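Local coordinates for beta-lactamase (Chitinophaga pinensis, PDB 6N36) that hydrolyses the amide bond of beta-lactam antibiotics as a metallo-beta-lactamase, probably using a water or hydroxide activated by two zinc ions, at the zinc ion site. Numbering follows the deposited sequence.

The zinc ion site. Residues 36, 83, 85, 87-88, 160, 184, 187, 226. With ZN (zinc ion), chain B; ZN (zinc ion), chain C.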
loop_
_atom_site.group_PDB
_atom_site.type_symbol
_atom_site.label_atom_id
_atom_site.label_comp_id
_atom_site.label_asym_id
_atom_site.label_seq_id
_atom_site.Cartn_x
_atom_site.Cartn_y
_atom_site.Cartn_z
ATOM N N ASP A 36 -4.713 4.542 11.061
ATOM C CA ASP A 36 -5.408 4.406 9.771
ATOM C C ASP A 36 -4.458 3.895 8.696
ATOM O O ASP A 36 -4.940 3.192 7.756
ATOM C CB ASP A 36 -6.095 5.690 9.322
ATOM C CG ASP A 36 -6.981 5.421 8.130
ATOM O OD1 ASP A 36 -7.886 4.547 8.268
ATOM O OD2 ASP A 36 -6.752 6.040 7.078
ATOM N N HIS A 83 0.460 2.635 -3.851
ATOM C CA HIS A 83 0.228 3.690 -4.880
ATOM C C HIS A 83 0.906 4.974 -4.452
ATOM O O HIS A 83 0.946 5.264 -3.240
ATOM C CB HIS A 83 -1.279 3.913 -5.157
ATOM C CG HIS A 83 -2.102 4.526 -4.067
ATOM N ND1 HIS A 83 -2.843 3.788 -3.176
ATOM C CD2 HIS A 83 -2.408 5.804 -3.827
ATOM C CE1 HIS A 83 -3.559 4.609 -2.412
ATOM N NE2 HIS A 83 -3.327 5.851 -2.793
ATOM N N HIS A 85 0.432 8.171 -3.737
ATOM C CA HIS A 85 -0.197 9.336 -3.093
ATOM C C HIS A 85 0.570 9.678 -1.822
ATOM O O HIS A 85 1.151 8.780 -1.180
ATOM C CB HIS A 85 -1.677 9.081 -2.786
ATOM C CG HIS A 85 -2.608 9.217 -3.950
ATOM N ND1 HIS A 85 -3.900 8.685 -3.964
ATOM C CD2 HIS A 85 -2.429 9.799 -5.152
ATOM C CE1 HIS A 85 -4.478 8.988 -5.105
ATOM N NE2 HIS A 85 -3.607 9.685 -5.842
ATOM N N ASP A 87 -0.089 10.154 1.257
ATOM C CA ASP A 87 -0.393 9.417 2.519
ATOM C C ASP A 87 0.268 8.031 2.544
ATOM O O ASP A 87 0.271 7.391 3.611
ATOM C CB ASP A 87 -1.900 9.356 2.788
ATOM C CG ASP A 87 -2.733 8.726 1.694
ATOM O OD1 ASP A 87 -2.305 8.831 0.484
ATOM O OD2 ASP A 87 -3.838 8.173 2.031
ATOM N N HIS A 88 0.836 7.536 1.435
ATOM C CA HIS A 88 1.513 6.230 1.361
ATOM C C HIS A 88 2.987 6.345 0.986
ATOM O O HIS A 88 3.709 5.331 1.156
ATOM C CB HIS A 88 0.791 5.268 0.410
ATOM C CG HIS A 88 -0.664 5.211 0.756
ATOM N ND1 HIS A 88 -1.129 4.653 1.944
ATOM C CD2 HIS A 88 -1.730 5.754 0.126
ATOM C CE1 HIS A 88 -2.456 4.870 1.993
ATOM N NE2 HIS A 88 -2.831 5.512 0.853
ATOM N N HIS A 160 -6.918 4.075 -9.204
ATOM C CA HIS A 160 -6.741 5.035 -8.076
ATOM C C HIS A 160 -5.482 5.882 -8.337
ATOM O O HIS A 160 -5.519 7.107 -8.190
ATOM C CB HIS A 160 -6.667 4.234 -6.775
ATOM C CG HIS A 160 -6.610 5.116 -5.612
ATOM N ND1 HIS A 160 -7.748 5.627 -5.031
ATOM C CD2 HIS A 160 -5.562 5.624 -4.943
ATOM C CE1 HIS A 160 -7.386 6.434 -4.061
ATOM N NE2 HIS A 160 -6.076 6.462 -3.977
ATOM N N ASN A 184 -4.594 -3.025 -2.905
ATOM C CA ASN A 184 -4.924 -1.607 -3.136
ATOM C C ASN A 184 -6.360 -1.507 -3.631
ATOM O O ASN A 184 -6.654 -1.808 -4.736
ATOM C CB ASN A 184 -3.942 -0.932 -4.086
ATOM C CG ASN A 184 -4.026 0.561 -3.884
ATOM O OD1 ASN A 184 -3.373 1.107 -2.976
ATOM N ND2 ASN A 184 -4.853 1.246 -4.699
ATOM N N SER A 187 -10.697 2.550 -4.871
ATOM C CA SER A 187 -11.516 3.721 -4.527
ATOM C C SER A 187 -11.425 4.794 -5.617
ATOM O O SER A 187 -10.394 4.964 -6.226
ATOM C CB SER A 187 -11.195 4.239 -3.154
ATOM O OG SER A 187 -9.873 4.694 -3.104
ATOM N N HIS A 226 -5.639 1.443 4.076
ATOM C CA HIS A 226 -6.430 2.210 5.048
ATOM C C HIS A 226 -7.179 1.221 5.931
ATOM O O HIS A 226 -7.869 0.345 5.405
ATOM C CB HIS A 226 -7.386 3.168 4.347
ATOM C CG HIS A 226 -6.696 4.320 3.714
ATOM N ND1 HIS A 226 -6.315 5.468 4.438
ATOM C CD2 HIS A 226 -6.251 4.490 2.451
ATOM C CE1 HIS A 226 -5.718 6.305 3.609
ATOM N NE2 HIS A 226 -5.648 5.744 2.402
HETATM ZN ZN ZN B . -4.639 6.637 0.826
HETATM ZN ZN ZN C . -4.840 7.430 -2.560
HETATM O O HOH W 1 -5.701 6.043 -0.784
HETATM O O HOH W 2 -4.213 8.518 -0.966
HETATM O O HOH W 3 -6.561 8.844 -2.225
#
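His83 and Asp87 both hold CG in the crowded position between the backbone N and the carbonyl carbon, whereas His160 swings CG anti to its backbone N (chi1 -175°) and His85, His88 and His226 set theirs anti to the carbonyl carbon. Converging in this way, the side chains build the dinuclear zinc centre of the metallo-beta-lactamase fold, with His83, His85, Asp87 and His88 forming its HXHXDH motif. The chain C zinc is near octahedral: His83 and His160 bind it through NE2, His85 through ND1 at 2.1 Å, and waters 1, 2 and 3 are also bound. The chain B zinc takes NE2 of His88 and of His226, and OD2 of the Asp87 carboxylate at 2.1 Å, in a less regular arrangement. Both ions are partly occupied, and they stand 3.5 Å apart, ZN to ZN. Water 1 bridges them, 2.0 Å from the chain B ZN, and is a plausible nucleophile once polarised by both metals. CD2 of His160 lies over the rim of one face of the His83 ring, and CG of His88 lies beyond the opposite face.

A second shell illustrates how ligand rings are fixed in rotation. Asn184 OD1 accepts a hydrogen bond from ND1 of His83 on a carbonyl lone pair, the two atoms 2.7 Å apart and the oxygen near the ring plane. His160 ND1 donates to the backbone O of Ser187 from above that carbonyl's plane (43°). The Asp36 carboxylate may make His226 a more electron-rich ligand: ND1 of His226 donates to Asp36 OD2 at 2.7 Å, almost straight (175° at H) and exactly in the imidazole plane.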